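Local coordinates for protein Exo-beta-1,3-glucanase (Streptomyces sp. SirexAA-E, PDB 4PEY) that hydrolyses laminarin and laminarioligosaccharides from their non-reducing ends as a secreted exo-beta-1,3-glucanase of family 55, yielding glucose and laminaribiose, at residues Gln173-Arg178 with Gly183-Gly188; Pro201-Ser204 with Tyr210-Leu213; Val401-His406 with Ala460-Asp465; Asn439-Gln444 with Ile469-Ile474. The protein carries 1 engineered substitution. All coordinates share one frame; numbering follows the deposited sequence. Where two conformers were deposited one is given.

Contact 1. Residues Gln173-Arg178 with Gly183-Gly188. With BGC (beta-D-glucopyranose), chain B; BGC (beta-D-glucopyranose), chain C.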
# COMPACT_ATOMS: atom_id res chain seq x y z
N GLN A 173 7.42 5.08 -13.06
CA GLN A 173 7.43 3.80 -13.77
C GLN A 173 6.03 3.23 -13.98
O GLN A 173 5.69 2.71 -15.04
CB GLN A 173 8.26 2.78 -13.01
CG GLN A 173 9.73 3.08 -12.90
CD GLN A 173 10.40 2.24 -11.82
OE1 GLN A 173 9.82 1.26 -11.30
NE2 GLN A 173 11.61 2.63 -11.46
N GLN A 174 5.24 3.31 -12.92
CA GLN A 174 3.95 2.63 -12.88
C GLN A 174 3.05 3.37 -11.90
O GLN A 174 3.53 4.20 -11.12
CB GLN A 174 4.13 1.15 -12.50
CG GLN A 174 4.56 0.88 -11.04
CD GLN A 174 6.07 0.95 -10.82
OE1 GLN A 174 6.86 0.35 -11.55
NE2 GLN A 174 6.47 1.68 -9.78
N TRP A 175 1.76 3.07 -11.93
CA TRP A 175 0.81 3.72 -11.03
C TRP A 175 -0.50 2.97 -11.03
O TRP A 175 -0.87 2.40 -12.05
CB TRP A 175 0.57 5.18 -11.45
CG TRP A 175 0.08 6.02 -10.31
CD1 TRP A 175 -1.22 6.19 -9.90
CD2 TRP A 175 0.89 6.75 -9.39
NE1 TRP A 175 -1.26 7.00 -8.79
CE2 TRP A 175 0.03 7.35 -8.46
CE3 TRP A 175 2.28 6.96 -9.28
CZ2 TRP A 175 0.50 8.17 -7.42
CZ3 TRP A 175 2.74 7.77 -8.24
CH2 TRP A 175 1.85 8.36 -7.32
N TYR A 176 -1.18 2.98 -9.88
CA TYR A 176 -2.55 2.48 -9.78
C TYR A 176 -3.49 3.57 -9.28
O TYR A 176 -3.23 4.22 -8.26
CB TYR A 176 -2.64 1.27 -8.84
CG TYR A 176 -4.06 0.72 -8.69
CD1 TYR A 176 -4.83 0.40 -9.82
CD2 TYR A 176 -4.63 0.53 -7.44
CE1 TYR A 176 -6.12 -0.10 -9.68
CE2 TYR A 176 -5.92 0.03 -7.29
CZ TYR A 176 -6.65 -0.29 -8.41
OH TYR A 176 -7.93 -0.79 -8.25
N THR A 177 -4.60 3.76 -9.99
CA THR A 177 -5.63 4.71 -9.60
C THR A 177 -6.95 3.96 -9.58
O THR A 177 -7.28 3.27 -10.56
CB THR A 177 -5.73 5.90 -10.60
OG1 THR A 177 -4.43 6.48 -10.80
CG2 THR A 177 -6.71 6.97 -10.11
N ARG A 178 -7.72 4.07 -8.50
CA ARG A 178 -9.07 3.50 -8.53
C ARG A 178 -10.15 4.43 -8.01
O ARG A 178 -9.91 5.29 -7.16
CB ARG A 178 -9.15 2.17 -7.76
CG ARG A 178 -9.12 2.26 -6.27
CD ARG A 178 -9.74 1.01 -5.58
NE ARG A 178 -9.68 1.22 -4.13
CZ ARG A 178 -10.51 2.01 -3.46
NH1 ARG A 178 -11.52 2.63 -4.07
NH2 ARG A 178 -10.33 2.20 -2.15
N GLY A 183 -9.21 15.01 -14.63
CA GLY A 183 -9.46 15.86 -15.78
C GLY A 183 -8.68 15.43 -17.01
O GLY A 183 -9.08 15.70 -18.14
N GLY A 184 -7.56 14.75 -16.77
CA GLY A 184 -6.70 14.27 -17.84
C GLY A 184 -5.60 13.39 -17.27
O GLY A 184 -5.37 13.38 -16.06
N TRP A 185 -4.94 12.65 -18.15
CA TRP A 185 -3.83 11.79 -17.75
C TRP A 185 -2.72 11.94 -18.78
O TRP A 185 -2.93 11.67 -19.96
CB TRP A 185 -4.27 10.34 -17.64
CG TRP A 185 -3.24 9.50 -16.97
CD1 TRP A 185 -2.17 8.90 -17.56
CD2 TRP A 185 -3.17 9.19 -15.58
NE1 TRP A 185 -1.42 8.23 -16.61
CE2 TRP A 185 -2.02 8.39 -15.38
CE3 TRP A 185 -3.97 9.51 -14.47
CZ2 TRP A 185 -1.65 7.91 -14.13
CZ3 TRP A 185 -3.61 9.03 -13.23
CH2 TRP A 185 -2.46 8.24 -13.06
N GLY A 186 -1.54 12.34 -18.33
CA GLY A 186 -0.50 12.82 -19.24
C GLY A 186 0.29 11.79 -20.03
O GLY A 186 0.58 12.00 -21.21
N ASN A 187 0.67 10.70 -19.38
CA ASN A 187 1.50 9.69 -20.03
C ASN A 187 1.56 8.39 -19.25
O ASN A 187 1.14 8.33 -18.08
CB ASN A 187 2.93 10.24 -20.24
CG ASN A 187 3.70 10.39 -18.93
OD1 ASN A 187 3.40 11.27 -18.12
ND2 ASN A 187 4.70 9.54 -18.74
N GLY A 188 2.07 7.35 -19.89
CA GLY A 188 2.35 6.09 -19.23
C GLY A 188 3.77 5.67 -19.55
O GLY A 188 4.26 5.93 -20.65
C2 BGC B . 13.95 3.55 -13.55
C3 BGC B . 15.13 2.94 -12.80
C4 BGC B . 16.07 2.22 -13.77
C5 BGC B . 16.45 3.20 -14.88
C6 BGC B . 17.38 2.54 -15.89
C1 BGC B . 14.43 4.39 -14.72
O1 BGC B . 13.31 4.81 -15.48
O2 BGC B . 13.18 4.33 -12.67
O3 BGC B . 14.58 1.98 -11.82
O4 BGC B . 17.22 1.78 -13.09
O5 BGC B . 15.28 3.61 -15.54
O6 BGC B . 17.80 3.52 -16.82
C2 BGC C . 14.12 1.29 -9.60
C3 BGC C . 14.72 0.95 -8.24
C4 BGC C . 16.01 0.16 -8.42
C5 BGC C . 16.94 0.94 -9.33
C6 BGC C . 18.24 0.18 -9.53
C1 BGC C . 15.15 1.93 -10.52
O2 BGC C . 13.06 2.20 -9.40
O3 BGC C . 13.71 0.15 -7.58
O4 BGC C . 16.59 -0.07 -7.16
O5 BGC C . 16.32 1.13 -10.59
O6 BGC C . 19.12 0.95 -10.33
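One corner of an indole makes almost the whole contact: Trp185 CH2 reaches both Trp175 and Thr177, although the nearest CA atoms of the two segments, those of Thr177 and Trp185, are 10.9 Å apart. With CG turned away from its own backbone N (chi1 -168°), Trp185 sends its six-membered ring across to strand 174-178. Trp175 CD1 comes up to the edge of that ring, in its plane, with 4.0 Å between CD1 and Trp185 CH2. The rings meet obliquely, their planes 58° apart. Thr177 runs past Trp185 in the opposite direction and puts its hydroxyl against the same corner, OG1 lying 3.5 Å from Trp185 CH2. At the other end of the indole, NE1 makes a weak 3.0 Å hydrogen bond to Asn187 O. Phe194 meets Trp185 edge-to-face.

At the start of the strand, the extended side chain of Gln173 points into the sugar site. Its NE2 donates to O2 of the chain B glucose at 2.6 Å and to O2 of the chain C glucose at the same distance, so one amide nitrogen holds two neighbouring sugar units. Strand 174-178 pairs with strands 157-159 and 191-198; the chain turns a corner at Gly183 just before strand 184-185, which pairs with strand 162-168. Both strands are parts of a parallel beta-helix, the fold of family 55 glucanases.

Contact 2. Residues Pro201-Ser204 with Tyr210-Leu213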
# COMPACT_ATOMS: atom_id res chain seq x y z
N PRO A 201 -7.54 7.25 -19.41
CA PRO A 201 -7.34 6.98 -20.83
C PRO A 201 -7.89 5.60 -21.17
O PRO A 201 -7.92 4.73 -20.30
CB PRO A 201 -5.82 7.04 -21.00
CG PRO A 201 -5.27 6.77 -19.63
CD PRO A 201 -6.28 7.32 -18.66
N ALA A 202 -8.36 5.41 -22.40
CA ALA A 202 -8.90 4.11 -22.79
C ALA A 202 -7.81 3.04 -22.77
O ALA A 202 -6.63 3.33 -22.94
CB ALA A 202 -9.52 4.19 -24.17
N GLN A 203 -8.23 1.80 -22.53
CA GLN A 203 -7.36 0.63 -22.65
C GLN A 203 -6.52 0.70 -23.92
O GLN A 203 -7.07 0.86 -25.01
CB GLN A 203 -8.20 -0.65 -22.66
CG GLN A 203 -7.43 -1.92 -23.00
CD GLN A 203 -6.52 -2.37 -21.88
OE1 GLN A 203 -6.84 -2.21 -20.70
NE2 GLN A 203 -5.38 -2.94 -22.23
N SER A 204 -5.20 0.57 -23.79
CA SER A 204 -4.34 0.72 -24.96
C SER A 204 -3.03 -0.07 -24.89
O SER A 204 -2.24 0.01 -25.82
CB SER A 204 -4.01 2.20 -25.17
OG SER A 204 -3.20 2.68 -24.11
N TYR A 210 -1.45 1.49 -20.92
CA TYR A 210 -2.65 1.75 -20.12
C TYR A 210 -3.53 0.51 -20.00
O TYR A 210 -4.03 -0.02 -21.00
CB TYR A 210 -3.46 2.89 -20.74
CG TYR A 210 -2.81 4.25 -20.74
CD1 TYR A 210 -1.97 4.65 -19.71
CD2 TYR A 210 -3.06 5.15 -21.77
CE1 TYR A 210 -1.39 5.93 -19.71
CE2 TYR A 210 -2.49 6.41 -21.79
CZ TYR A 210 -1.66 6.79 -20.75
OH TYR A 210 -1.10 8.05 -20.78
N THR A 211 -3.74 0.07 -18.76
CA THR A 211 -4.66 -1.02 -18.44
C THR A 211 -5.86 -0.38 -17.78
O THR A 211 -5.74 0.15 -16.68
CB THR A 211 -4.01 -2.05 -17.50
OG1 THR A 211 -2.88 -2.65 -18.15
CG2 THR A 211 -5.01 -3.14 -17.09
N THR A 212 -7.02 -0.43 -18.43
CA THR A 212 -8.17 0.34 -17.98
C THR A 212 -9.41 -0.53 -17.82
O THR A 212 -9.90 -1.11 -18.80
CB THR A 212 -8.47 1.50 -18.95
OG1 THR A 212 -7.30 2.31 -19.09
CG2 THR A 212 -9.63 2.34 -18.45
N LEU A 213 -9.91 -0.59 -16.59
CA LEU A 213 -11.13 -1.30 -16.26
C LEU A 213 -12.23 -0.29 -15.93
O LEU A 213 -12.00 0.65 -15.17
CB LEU A 213 -10.90 -2.26 -15.08
CG LEU A 213 -9.99 -3.48 -15.26
CD1 LEU A 213 -8.54 -3.12 -15.54
CD2 LEU A 213 -10.05 -4.32 -14.01
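Pro201 and Tyr210 meet at about a right angle, the pyrrolidine ring seated on one face of the phenol, where the loop following strand 191-198 folds back over strand 210-220 of the beta-helix. Pro201 CG stands over the middle of the ring, 3.5 Å from the Tyr210 centroid and 11° off the normal, a close CH-pi contact. Pro201 CB sits nearer the rim, 3.4 Å from Tyr210 CD2. Trp185 also meets Tyr210, the planes of the two rings nearly perpendicular. An alanine in place of this tyrosine would remove the surface under the proline and is likely to leave Pro201 without its CH-pi partner and Trp185 without one of its ring neighbours.

Polar groups fasten the loop farther along. Thr212 OG1, placed beside its own backbone N by chi1 of -56°, donates to Pro201 O at 2.8 Å, approaching somewhat out of the carbonyl plane. Gln203 bends at its second torsion, which brings its amide back over the strand; Gln203 OE1 accepts the N-H of Thr212, 2.9 Å from Thr212 N, while NE2 is hydrogen-bonded to Asp524 OD2, an acceptor that Thr211 OG1 shares. Ser204 lays OG against the start of the tyrosine side chain, 3.4 Å from Tyr210 CB, with its hydroxyl bonded to Pro208 O. Beside it the backbone bond from Ser204 N to Tyr210 O, 3.1 Å long, is almost perfectly straight at 178°.

Contact 3. Residues Val401-His406 with Ala460-Asp465. With BGC (beta-D-glucopyranose), chain D; BGC (beta-D-glucopyranose), chain C.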
# COMPACT_ATOMS: atom_id res chain seq x y z
N VAL A 401 4.56 -4.94 0.62
CA VAL A 401 5.19 -5.98 1.42
C VAL A 401 6.62 -6.06 0.91
O VAL A 401 6.86 -6.45 -0.23
CB VAL A 401 4.42 -7.32 1.28
CG1 VAL A 401 5.09 -8.43 2.08
CG2 VAL A 401 2.98 -7.13 1.74
N TRP A 402 7.56 -5.66 1.75
CA TRP A 402 8.90 -5.28 1.29
C TRP A 402 10.02 -5.88 2.11
O TRP A 402 10.22 -5.51 3.27
CB TRP A 402 9.01 -3.75 1.31
CG TRP A 402 10.30 -3.10 0.83
CD1 TRP A 402 10.73 -2.98 -0.46
CD2 TRP A 402 11.26 -2.41 1.64
NE1 TRP A 402 11.92 -2.27 -0.51
CE2 TRP A 402 12.26 -1.91 0.77
CE3 TRP A 402 11.39 -2.17 3.01
CZ2 TRP A 402 13.36 -1.18 1.23
CZ3 TRP A 402 12.48 -1.46 3.47
CH2 TRP A 402 13.45 -0.97 2.58
N ARG A 403 10.77 -6.80 1.50
CA ARG A 403 12.04 -7.23 2.07
C ARG A 403 13.06 -6.15 1.72
O ARG A 403 13.25 -5.83 0.55
CB ARG A 403 12.47 -8.60 1.55
CG ARG A 403 13.87 -8.97 1.99
CD ARG A 403 14.29 -10.39 1.61
NE ARG A 403 15.71 -10.57 1.93
CZ ARG A 403 16.70 -10.50 1.04
NH1 ARG A 403 16.46 -10.32 -0.26
NH2 ARG A 403 17.94 -10.63 1.45
N ALA A 404 13.70 -5.55 2.74
CA ALA A 404 14.56 -4.39 2.51
C ALA A 404 15.73 -4.71 1.57
O ALA A 404 16.41 -5.73 1.74
CB ALA A 404 15.10 -3.84 3.83
N ASP A 405 15.96 -3.83 0.60
CA ASP A 405 17.10 -3.94 -0.32
C ASP A 405 18.24 -3.01 0.08
O ASP A 405 19.33 -3.09 -0.48
CB ASP A 405 16.66 -3.58 -1.73
CG ASP A 405 16.12 -2.17 -1.80
OD1 ASP A 405 16.88 -1.24 -2.17
OD2 ASP A 405 14.95 -1.99 -1.41
N HIS A 406 17.97 -2.10 1.00
CA HIS A 406 18.98 -1.15 1.47
C HIS A 406 18.69 -0.80 2.92
O HIS A 406 17.61 -1.12 3.43
CB HIS A 406 19.01 0.11 0.59
CG HIS A 406 17.74 0.91 0.63
ND1 HIS A 406 16.69 0.69 -0.23
CD2 HIS A 406 17.37 1.94 1.43
CE1 HIS A 406 15.71 1.53 0.05
NE2 HIS A 406 16.10 2.30 1.05
N ALA A 460 14.57 -9.99 -5.62
CA ALA A 460 15.72 -9.80 -4.74
C ALA A 460 16.95 -9.37 -5.53
O ALA A 460 17.27 -9.98 -6.55
CB ALA A 460 16.02 -11.08 -3.96
N TYR A 461 17.65 -8.34 -5.07
CA TYR A 461 18.86 -7.86 -5.76
C TYR A 461 20.09 -8.67 -5.37
O TYR A 461 21.10 -8.67 -6.10
CB TYR A 461 19.15 -6.39 -5.43
CG TYR A 461 18.07 -5.40 -5.77
CD1 TYR A 461 17.02 -5.73 -6.63
CD2 TYR A 461 18.10 -4.11 -5.24
CE1 TYR A 461 16.03 -4.80 -6.93
CE2 TYR A 461 17.13 -3.18 -5.54
CZ TYR A 461 16.09 -3.53 -6.39
OH TYR A 461 15.12 -2.60 -6.68
N ASP A 462 20.02 -9.33 -4.22
CA ASP A 462 21.23 -9.81 -3.57
C ASP A 462 21.42 -11.33 -3.61
O ASP A 462 22.23 -11.89 -2.86
CB ASP A 462 21.29 -9.29 -2.12
CG ASP A 462 20.02 -9.55 -1.32
OD1 ASP A 462 19.01 -10.04 -1.87
OD2 ASP A 462 20.03 -9.22 -0.11
N ALA A 463 20.70 -11.99 -4.51
CA ALA A 463 20.95 -13.41 -4.77
C ALA A 463 22.41 -13.57 -5.17
O ALA A 463 22.87 -12.91 -6.09
CB ALA A 463 20.02 -13.92 -5.86
N PRO A 464 23.15 -14.44 -4.46
CA PRO A 464 24.60 -14.49 -4.72
C PRO A 464 24.97 -15.21 -6.01
O PRO A 464 26.02 -14.91 -6.61
CB PRO A 464 25.14 -15.24 -3.50
CG PRO A 464 24.00 -16.02 -2.97
CD PRO A 464 22.77 -15.19 -3.26
N ASP A 465 24.13 -16.15 -6.44
CA ASP A 465 24.41 -16.91 -7.64
C ASP A 465 23.13 -17.62 -8.10
O ASP A 465 22.10 -17.55 -7.42
CB ASP A 465 25.55 -17.92 -7.42
CG ASP A 465 25.33 -18.83 -6.21
OD1 ASP A 465 26.33 -19.15 -5.53
OD2 ASP A 465 24.18 -19.23 -5.93
C2 BGC D . 12.58 -0.54 -5.60
C3 BGC D . 12.48 -0.32 -4.09
C4 BGC D . 13.85 0.04 -3.54
C5 BGC D . 14.39 1.26 -4.26
C6 BGC D . 15.75 1.67 -3.71
C1 BGC D . 13.34 0.59 -6.29
O2 BGC D . 11.27 -0.66 -6.13
O3 BGC D . 12.03 -1.51 -3.47
O4 BGC D . 13.78 0.28 -2.15
O5 BGC D . 14.54 0.92 -5.62
O6 BGC D . 16.71 0.71 -4.08
C2 BGC C . 14.12 1.29 -9.60
C3 BGC C . 14.72 0.95 -8.24
C4 BGC C . 16.01 0.16 -8.42
C5 BGC C . 16.94 0.94 -9.33
C6 BGC C . 18.24 0.18 -9.53
C1 BGC C . 15.15 1.93 -10.52
O2 BGC C . 13.06 2.20 -9.40
O3 BGC C . 13.71 0.15 -7.58
O4 BGC C . 16.59 -0.07 -7.16
O5 BGC C . 16.32 1.13 -10.59
O6 BGC C . 19.12 0.95 -10.33
O HOH W 1 17.98 -7.19 -0.22
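Asp405 and Tyr461 close round the non-reducing end of laminaritriose, beside strand 399-403 of a parallel beta-helix, with Asp405 CB 3.8 Å from Tyr461 CD2. The carboxylate of Asp405 takes two sugar hydroxyls, one on each oxygen: O6 of the chain D glucose donates to OD1 at 2.7 Å and O4 of the same glucose to OD2. Trp402 NE1 adds a 3.1 Å bond to O3 of that unit, which lies at the edge of the indole. His406, with O4 of that glucose at the edge of its ring, donates from ND1 to Asp405 OD1 at 2.7 Å, in the plane of the imidazole but from above that of the carboxylate, fixing the turn of the acid. Tyr461 reaches the next unit, its OH 3.0 Å from O4 of the chain C glucose.

Tyr461 meets His437, itself a sugar ligand, and Tyr499 edge-to-face. The engineered Ala458, in place of the inferred proton donor, lies close to Tyr461. Farther out, the extended Arg403, anchored through NE by Asn415 O, forms an end-on salt bridge with Asp462, its plane 31° from the carboxylate. NH1 meets the syn lone pair of Asp462 OD1 at 3.0 Å, within the guanidinium plane, whereas NH2 reaches Asp462 OD2 at 3.0 Å from a tilted position.

Contact 4. Residues Asn439-Gln444 with Ile469-Ile474; sequences NKYDVQ and IQNGDI
Tyr441 and Asn471 join the two segments through a single hydrogen bond, Asn471 ND2 donating to Tyr441 OH over 3.1 Å. Both side chains reach across for it. Tyr441 carries its ring anti to its own carbonyl carbon (chi1 -63°), which swings the hydroxyl toward the hairpin; Asn471 has CG opposite its backbone N (chi1 174°), so that the amide projects back at the tyrosine. They cross at about a right angle, with ring and amide planes 82° apart, and the phenol oxygen lies somewhat out of the amide plane. Asn471 ND2 has a second, weak bond to Gly476 O, and Tyr477 packs edge-to-face on Tyr441.

Asn471 opens a type II' beta turn that ends at Ile474, with Gly472 at its second position. Gln470, bent at its second torsion, braces the turn: its NE2 donates to Gly472 O at 3.0 Å. Near Asn439, the contact is thin, Asn439 O lying 4.3 Å from Ile469 CG2.

A phenylalanine here in place of Tyr441 would lack the hydroxyl, and the Asn471 amide would probably be freer to turn, left with its weak bond to Gly476. The chemistry implies a light polar link between the hairpin and the loop leading into strand 443-445, with no charge pairing.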
# COMPACT_ATOMS: atom_id res chain seq x y z
N ASN A 439 13.17 -13.88 -1.00
CA ASN A 439 14.15 -14.87 -1.46
C ASN A 439 13.52 -15.92 -2.37
O ASN A 439 14.21 -16.48 -3.23
CB ASN A 439 14.85 -15.57 -0.28
CG ASN A 439 15.65 -14.61 0.60
OD1 ASN A 439 15.09 -13.71 1.22
ND2 ASN A 439 16.96 -14.83 0.69
N LYS A 440 12.23 -16.20 -2.19
CA LYS A 440 11.52 -17.16 -3.03
C LYS A 440 10.31 -16.49 -3.70
O LYS A 440 10.48 -15.45 -4.34
CB LYS A 440 11.14 -18.39 -2.20
CG LYS A 440 12.39 -19.07 -1.63
CD LYS A 440 12.12 -20.42 -1.00
CE LYS A 440 13.42 -21.03 -0.48
NZ LYS A 440 14.41 -21.24 -1.58
N TYR A 441 9.11 -17.06 -3.59
CA TYR A 441 7.94 -16.48 -4.25
C TYR A 441 7.46 -15.22 -3.55
O TYR A 441 7.02 -15.28 -2.39
CB TYR A 441 6.76 -17.47 -4.29
CG TYR A 441 6.97 -18.74 -5.07
CD1 TYR A 441 7.20 -18.71 -6.44
CD2 TYR A 441 6.89 -19.98 -4.45
CE1 TYR A 441 7.37 -19.89 -7.17
CE2 TYR A 441 7.04 -21.15 -5.16
CZ TYR A 441 7.29 -21.10 -6.52
OH TYR A 441 7.44 -22.27 -7.22
N ASP A 442 7.47 -14.09 -4.24
CA ASP A 442 6.94 -12.87 -3.64
C ASP A 442 5.45 -13.00 -3.36
O ASP A 442 5.00 -12.69 -2.26
CB ASP A 442 7.24 -11.66 -4.53
CG ASP A 442 8.69 -11.60 -4.93
OD1 ASP A 442 9.08 -12.40 -5.82
OD2 ASP A 442 9.46 -10.77 -4.37
N VAL A 443 4.69 -13.48 -4.34
CA VAL A 443 3.26 -13.75 -4.16
C VAL A 443 2.95 -15.17 -4.64
O VAL A 443 3.38 -15.57 -5.73
CB VAL A 443 2.37 -12.74 -4.94
CG1 VAL A 443 0.89 -13.14 -4.87
CG2 VAL A 443 2.56 -11.33 -4.39
N GLN A 444 2.22 -15.90 -3.81
CA GLN A 444 1.69 -17.20 -4.20
C GLN A 444 0.18 -17.20 -3.98
O GLN A 444 -0.30 -16.73 -2.95
CB GLN A 444 2.37 -18.33 -3.41
CG GLN A 444 1.86 -19.71 -3.76
CD GLN A 444 2.66 -20.82 -3.11
OE1 GLN A 444 3.45 -20.59 -2.19
NE2 GLN A 444 2.46 -22.05 -3.57
N ILE A 469 18.80 -19.42 -6.12
CA ILE A 469 17.38 -19.25 -6.41
C ILE A 469 16.84 -20.38 -7.29
O ILE A 469 15.80 -20.24 -7.92
CB ILE A 469 17.09 -17.87 -7.08
CG1 ILE A 469 17.87 -17.69 -8.39
CG2 ILE A 469 17.36 -16.74 -6.09
CD1 ILE A 469 17.52 -16.41 -9.14
N GLN A 470 17.55 -21.50 -7.33
CA GLN A 470 17.06 -22.64 -8.10
C GLN A 470 15.77 -23.17 -7.48
O GLN A 470 15.68 -23.34 -6.26
CB GLN A 470 18.11 -23.75 -8.19
CG GLN A 470 17.76 -24.86 -9.18
CD GLN A 470 17.84 -24.42 -10.65
OE1 GLN A 470 18.62 -23.53 -11.01
NE2 GLN A 470 17.04 -25.06 -11.50
N ASN A 471 14.78 -23.41 -8.33
CA ASN A 471 13.43 -23.76 -7.92
C ASN A 471 13.01 -25.04 -8.64
O ASN A 471 12.26 -25.00 -9.61
CB ASN A 471 12.49 -22.60 -8.24
CG ASN A 471 11.02 -22.91 -8.00
OD1 ASN A 471 10.67 -23.82 -7.24
ND2 ASN A 471 10.14 -22.15 -8.64
N GLY A 472 13.50 -26.18 -8.17
CA GLY A 472 13.30 -27.42 -8.91
C GLY A 472 14.03 -27.30 -10.24
O GLY A 472 15.23 -27.05 -10.27
N ASP A 473 13.31 -27.46 -11.35
CA ASP A 473 13.89 -27.33 -12.68
C ASP A 473 13.72 -25.92 -13.25
O ASP A 473 13.97 -25.69 -14.43
CB ASP A 473 13.28 -28.35 -13.64
CG ASP A 473 13.57 -29.78 -13.22
OD1 ASP A 473 14.73 -30.07 -12.86
OD2 ASP A 473 12.63 -30.61 -13.26
N ILE A 474 13.28 -24.99 -12.40
CA ILE A 474 13.06 -23.62 -12.83
C ILE A 474 14.14 -22.70 -12.26
O ILE A 474 14.50 -22.81 -11.08
CB ILE A 474 11.65 -23.12 -12.41
CG1 ILE A 474 10.58 -23.98 -13.10
CG2 ILE A 474 11.45 -21.63 -12.72
CD1 ILE A 474 9.19 -23.72 -12.59

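The four contacts split between two beta-helical halves of the enzyme. Contacts 1 and 2, from the earlier half, follow one another along the chain with centres 10 Å apart; they reach the same sheet, strand 191-198 lying between strands 174-178 and 210-220, and touch where Trp185 meets Tyr210 and Pro201. Contacts 3 and 4 belong to the later half; their centres are 14 Å apart, their segments alternate in sequence, and Arg403 packs against Asn439. Between the halves, the centres of contacts 1 and 3 are 28 Å apart, yet both touch the same chain C glucose, so the oligosaccharide bridges them. Contacts 2 and 4, 31 Å apart between centres, lie farther from this sugar.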